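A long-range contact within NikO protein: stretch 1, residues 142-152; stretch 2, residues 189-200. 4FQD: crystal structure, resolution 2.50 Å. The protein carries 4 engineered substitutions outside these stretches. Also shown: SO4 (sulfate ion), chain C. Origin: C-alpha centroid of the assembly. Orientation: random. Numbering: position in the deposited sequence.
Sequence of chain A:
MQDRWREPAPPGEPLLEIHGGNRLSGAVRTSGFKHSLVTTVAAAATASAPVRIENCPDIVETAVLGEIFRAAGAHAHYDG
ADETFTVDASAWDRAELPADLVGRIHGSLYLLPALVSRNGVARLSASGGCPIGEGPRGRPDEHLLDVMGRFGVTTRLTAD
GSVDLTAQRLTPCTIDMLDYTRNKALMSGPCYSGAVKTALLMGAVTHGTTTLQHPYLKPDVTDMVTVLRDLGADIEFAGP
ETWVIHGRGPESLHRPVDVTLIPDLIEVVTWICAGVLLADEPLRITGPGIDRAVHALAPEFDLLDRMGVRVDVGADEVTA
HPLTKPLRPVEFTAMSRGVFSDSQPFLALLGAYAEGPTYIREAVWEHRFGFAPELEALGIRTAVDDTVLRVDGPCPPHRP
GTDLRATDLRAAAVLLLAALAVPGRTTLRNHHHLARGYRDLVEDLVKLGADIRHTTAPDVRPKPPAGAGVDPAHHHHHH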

# COMPACT_ATOMS: atom_id res chain seq x y z
N GLU A 142 -21.33 -15.92 -6.61
CA GLU A 142 -20.79 -17.05 -7.33
C GLU A 142 -19.78 -17.83 -6.47
O GLU A 142 -19.73 -19.06 -6.53
CB GLU A 142 -20.20 -16.56 -8.66
CG GLU A 142 -19.42 -17.58 -9.43
CD GLU A 142 -17.96 -17.54 -9.08
OE1 GLU A 142 -17.51 -16.47 -8.60
OE2 GLU A 142 -17.28 -18.56 -9.25
N HIS A 143 -19.01 -17.11 -5.66
CA HIS A 143 -18.06 -17.73 -4.74
C HIS A 143 -18.77 -18.51 -3.63
O HIS A 143 -18.25 -19.51 -3.13
CB HIS A 143 -17.12 -16.69 -4.13
CG HIS A 143 -17.82 -15.63 -3.34
ND1 HIS A 143 -18.72 -14.75 -3.91
CD2 HIS A 143 -17.73 -15.28 -2.04
CE1 HIS A 143 -19.17 -13.92 -2.99
NE2 HIS A 143 -18.58 -14.22 -1.84
N LEU A 144 -19.95 -18.04 -3.23
CA LEU A 144 -20.76 -18.73 -2.24
C LEU A 144 -21.20 -20.09 -2.75
O LEU A 144 -21.19 -21.08 -2.01
CB LEU A 144 -21.99 -17.89 -1.88
CG LEU A 144 -21.95 -17.10 -0.57
CD1 LEU A 144 -20.69 -16.27 -0.46
CD2 LEU A 144 -23.18 -16.22 -0.45
N LEU A 145 -21.59 -20.14 -4.02
CA LEU A 145 -22.05 -21.38 -4.63
C LEU A 145 -20.91 -22.38 -4.80
O LEU A 145 -21.12 -23.59 -4.73
CB LEU A 145 -22.71 -21.09 -5.98
CG LEU A 145 -23.91 -20.14 -5.95
CD1 LEU A 145 -24.44 -19.89 -7.35
CD2 LEU A 145 -25.01 -20.68 -5.05
N ASP A 146 -19.71 -21.86 -5.03
CA ASP A 146 -18.54 -22.72 -5.19
C ASP A 146 -18.16 -23.37 -3.86
O ASP A 146 -17.73 -24.53 -3.83
CB ASP A 146 -17.36 -21.92 -5.74
CG ASP A 146 -16.16 -22.80 -6.06
OD1 ASP A 146 -15.36 -23.08 -5.14
OD2 ASP A 146 -16.02 -23.23 -7.23
N VAL A 147 -18.31 -22.63 -2.77
CA VAL A 147 -18.02 -23.15 -1.44
C VAL A 147 -18.99 -24.27 -1.08
O VAL A 147 -18.57 -25.37 -0.70
CB VAL A 147 -18.09 -22.05 -0.37
CG1 VAL A 147 -18.03 -22.66 1.02
CG2 VAL A 147 -16.97 -21.05 -0.57
N MET A 148 -20.28 -23.98 -1.19
CA MET A 148 -21.32 -24.98 -0.91
C MET A 148 -21.22 -26.17 -1.86
O MET A 148 -21.59 -27.29 -1.50
CB MET A 148 -22.71 -24.35 -1.00
CG MET A 148 -23.08 -23.49 0.20
SD MET A 148 -24.71 -22.74 0.08
CE MET A 148 -24.43 -21.52 -1.21
N GLY A 149 -20.71 -25.92 -3.06
CA GLY A 149 -20.52 -26.97 -4.05
C GLY A 149 -19.53 -28.03 -3.60
O GLY A 149 -19.63 -29.19 -4.00
N ARG A 150 -18.57 -27.62 -2.78
CA ARG A 150 -17.56 -28.55 -2.27
C ARG A 150 -18.13 -29.46 -1.20
O ARG A 150 -17.54 -30.49 -0.87
CB ARG A 150 -16.36 -27.79 -1.71
CG ARG A 150 -15.69 -26.85 -2.70
CD ARG A 150 -14.22 -26.68 -2.35
NE ARG A 150 -13.63 -25.52 -3.00
CZ ARG A 150 -12.34 -25.21 -2.94
NH1 ARG A 150 -11.51 -25.98 -2.26
NH2 ARG A 150 -11.88 -24.13 -3.56
N PHE A 151 -19.28 -29.08 -0.65
CA PHE A 151 -19.95 -29.89 0.35
C PHE A 151 -21.00 -30.80 -0.29
O PHE A 151 -21.71 -31.52 0.41
CB PHE A 151 -20.61 -29.00 1.42
CG PHE A 151 -19.63 -28.28 2.30
CD1 PHE A 151 -19.05 -27.09 1.90
CD2 PHE A 151 -19.30 -28.79 3.55
CE1 PHE A 151 -18.15 -26.43 2.71
CE2 PHE A 151 -18.40 -28.13 4.37
CZ PHE A 151 -17.83 -26.95 3.95
N GLY A 152 -21.09 -30.76 -1.61
CA GLY A 152 -21.98 -31.64 -2.34
C GLY A 152 -23.25 -30.98 -2.85
O GLY A 152 -24.12 -31.66 -3.40
N GLY A 189 -9.38 -10.10 -0.88
CA GLY A 189 -10.30 -10.27 -1.98
C GLY A 189 -11.74 -10.04 -1.57
O GLY A 189 -12.07 -10.13 -0.39
N PRO A 190 -12.61 -9.74 -2.55
CA PRO A 190 -14.02 -9.47 -2.28
C PRO A 190 -14.81 -10.74 -1.95
O PRO A 190 -15.90 -10.65 -1.39
CB PRO A 190 -14.51 -8.87 -3.60
CG PRO A 190 -13.63 -9.48 -4.63
CD PRO A 190 -12.28 -9.62 -3.98
N CYS A 191 -14.25 -11.90 -2.29
CA CYS A 191 -14.92 -13.18 -2.06
C CYS A 191 -14.38 -13.88 -0.81
O CYS A 191 -14.87 -14.94 -0.41
CB CYS A 191 -14.75 -14.09 -3.29
SG CYS A 191 -15.34 -13.37 -4.85
N TYR A 192 -13.38 -13.27 -0.18
CA TYR A 192 -12.69 -13.88 0.95
C TYR A 192 -13.62 -14.08 2.15
O TYR A 192 -13.87 -15.21 2.56
CB TYR A 192 -11.48 -13.03 1.35
CG TYR A 192 -10.51 -13.69 2.31
CD1 TYR A 192 -10.61 -15.05 2.61
CD2 TYR A 192 -9.50 -12.96 2.91
CE1 TYR A 192 -9.73 -15.65 3.49
CE2 TYR A 192 -8.62 -13.55 3.79
CZ TYR A 192 -8.73 -14.89 4.08
OH TYR A 192 -7.84 -15.47 4.95
N SER A 193 -14.13 -12.98 2.69
CA SER A 193 -14.92 -13.03 3.92
C SER A 193 -16.20 -13.85 3.78
O SER A 193 -16.56 -14.61 4.68
CB SER A 193 -15.25 -11.62 4.41
OG SER A 193 -16.11 -10.95 3.50
N GLY A 194 -16.87 -13.71 2.64
CA GLY A 194 -18.11 -14.42 2.40
C GLY A 194 -17.92 -15.93 2.29
O GLY A 194 -18.76 -16.70 2.77
N ALA A 195 -16.82 -16.34 1.67
CA ALA A 195 -16.52 -17.75 1.50
C ALA A 195 -16.24 -18.43 2.84
O ALA A 195 -16.61 -19.58 3.05
CB ALA A 195 -15.34 -17.94 0.56
N VAL A 196 -15.58 -17.70 3.74
CA VAL A 196 -15.24 -18.22 5.06
C VAL A 196 -16.50 -18.42 5.89
O VAL A 196 -16.67 -19.45 6.55
CB VAL A 196 -14.27 -17.29 5.80
CG1 VAL A 196 -14.02 -17.80 7.22
CG2 VAL A 196 -12.96 -17.17 5.04
N LYS A 197 -17.38 -17.43 5.86
CA LYS A 197 -18.65 -17.50 6.59
C LYS A 197 -19.48 -18.68 6.13
O LYS A 197 -20.01 -19.44 6.94
CB LYS A 197 -19.44 -16.20 6.40
CG LYS A 197 -18.73 -14.96 6.92
CD LYS A 197 -19.49 -13.70 6.55
CE LYS A 197 -18.74 -12.46 6.98
NZ LYS A 197 -19.50 -11.21 6.70
N THR A 198 -19.58 -18.85 4.81
CA THR A 198 -20.35 -19.94 4.23
C THR A 198 -19.76 -21.30 4.59
O THR A 198 -20.48 -22.20 5.01
CB THR A 198 -20.42 -19.81 2.69
OG1 THR A 198 -21.03 -18.56 2.35
CG2 THR A 198 -21.23 -20.95 2.10
N ALA A 199 -18.44 -21.43 4.42
CA ALA A 199 -17.75 -22.69 4.70
C ALA A 199 -17.90 -23.10 6.16
O ALA A 199 -18.07 -24.28 6.47
CB ALA A 199 -16.29 -22.58 4.33
N LEU A 200 -17.83 -22.13 7.06
CA LEU A 200 -18.00 -22.39 8.49
C LEU A 200 -19.41 -22.89 8.78
O LEU A 200 -19.59 -23.87 9.51
CB LEU A 200 -17.71 -21.14 9.31
CG LEU A 200 -16.27 -20.97 9.79
CD1 LEU A 200 -16.09 -19.62 10.45
CD2 LEU A 200 -15.92 -22.09 10.76
S SO4 C . -19.26 -9.85 3.14
O1 SO4 C . -18.92 -11.11 3.78
O2 SO4 C . -20.66 -9.52 3.41
O3 SO4 C . -18.40 -8.79 3.66
O4 SO4 C . -19.07 -9.97 1.69

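Two helices, one beginning at Glu142 and the other at Tyr192, run in roughly the same direction (32° between axes, 9.0 Å at closest approach), and the two stretches bury 442 Å², both sides summed. No hydrogen bond crosses the interface; packing and aromatic contacts hold it together. The aromatic contacts centre on His143, which, its chi1 in the p well, points toward the second stretch and lays one ring face against Cys191. The ring centroid of His143 is 3.9 Å from Cys191 SG, a sulfur-aromatic contact, and 3.9 Å from Cys191 CA, a CH-pi contact; CG of His143 lies 3.4 Å from CB of Cys191. The edge of the ring meets Gly194 and Ala195, with NE2 of His143 4.3 Å from CA of Gly194. Glycine suits this place, since a CB there would clash with His143 NE2 and press on Leu144 CD1. CA of Leu144 and CA of Ala195 approach to 5.7 Å where the second helix carries the small residues Gly194 and Ala195. Apolar packing follows along the helices: Val147 points toward the partner helix and spreads its methyls over successive turns, CG2 3.7 Å from Ala195 CB and CG1 3.7 Å from Ala199 CB. Thr198 also points into the contact, its CG2 lying 3.8 Å from Val147 CG1 and 3.7 Å from Met148 CG. Its hydroxyl, 3.4 Å from OG1 to Leu144 CG, faces an apolar neighbour but is satisfied within its own helix, where OG1 of Thr198 donates to O of Gly194 at 3.0 Å. A separate van der Waals contact meets the backbone, CZ of Phe151 reaching to 3.7 Å from O of Ala199. Gly152 closes the first helix in a Schellman motif at positive phi, which favours glycine. Away from the interface, Ser193 OG and Lys197 NZ donate to sulfate O1 at 2.8 and 3.0 Å.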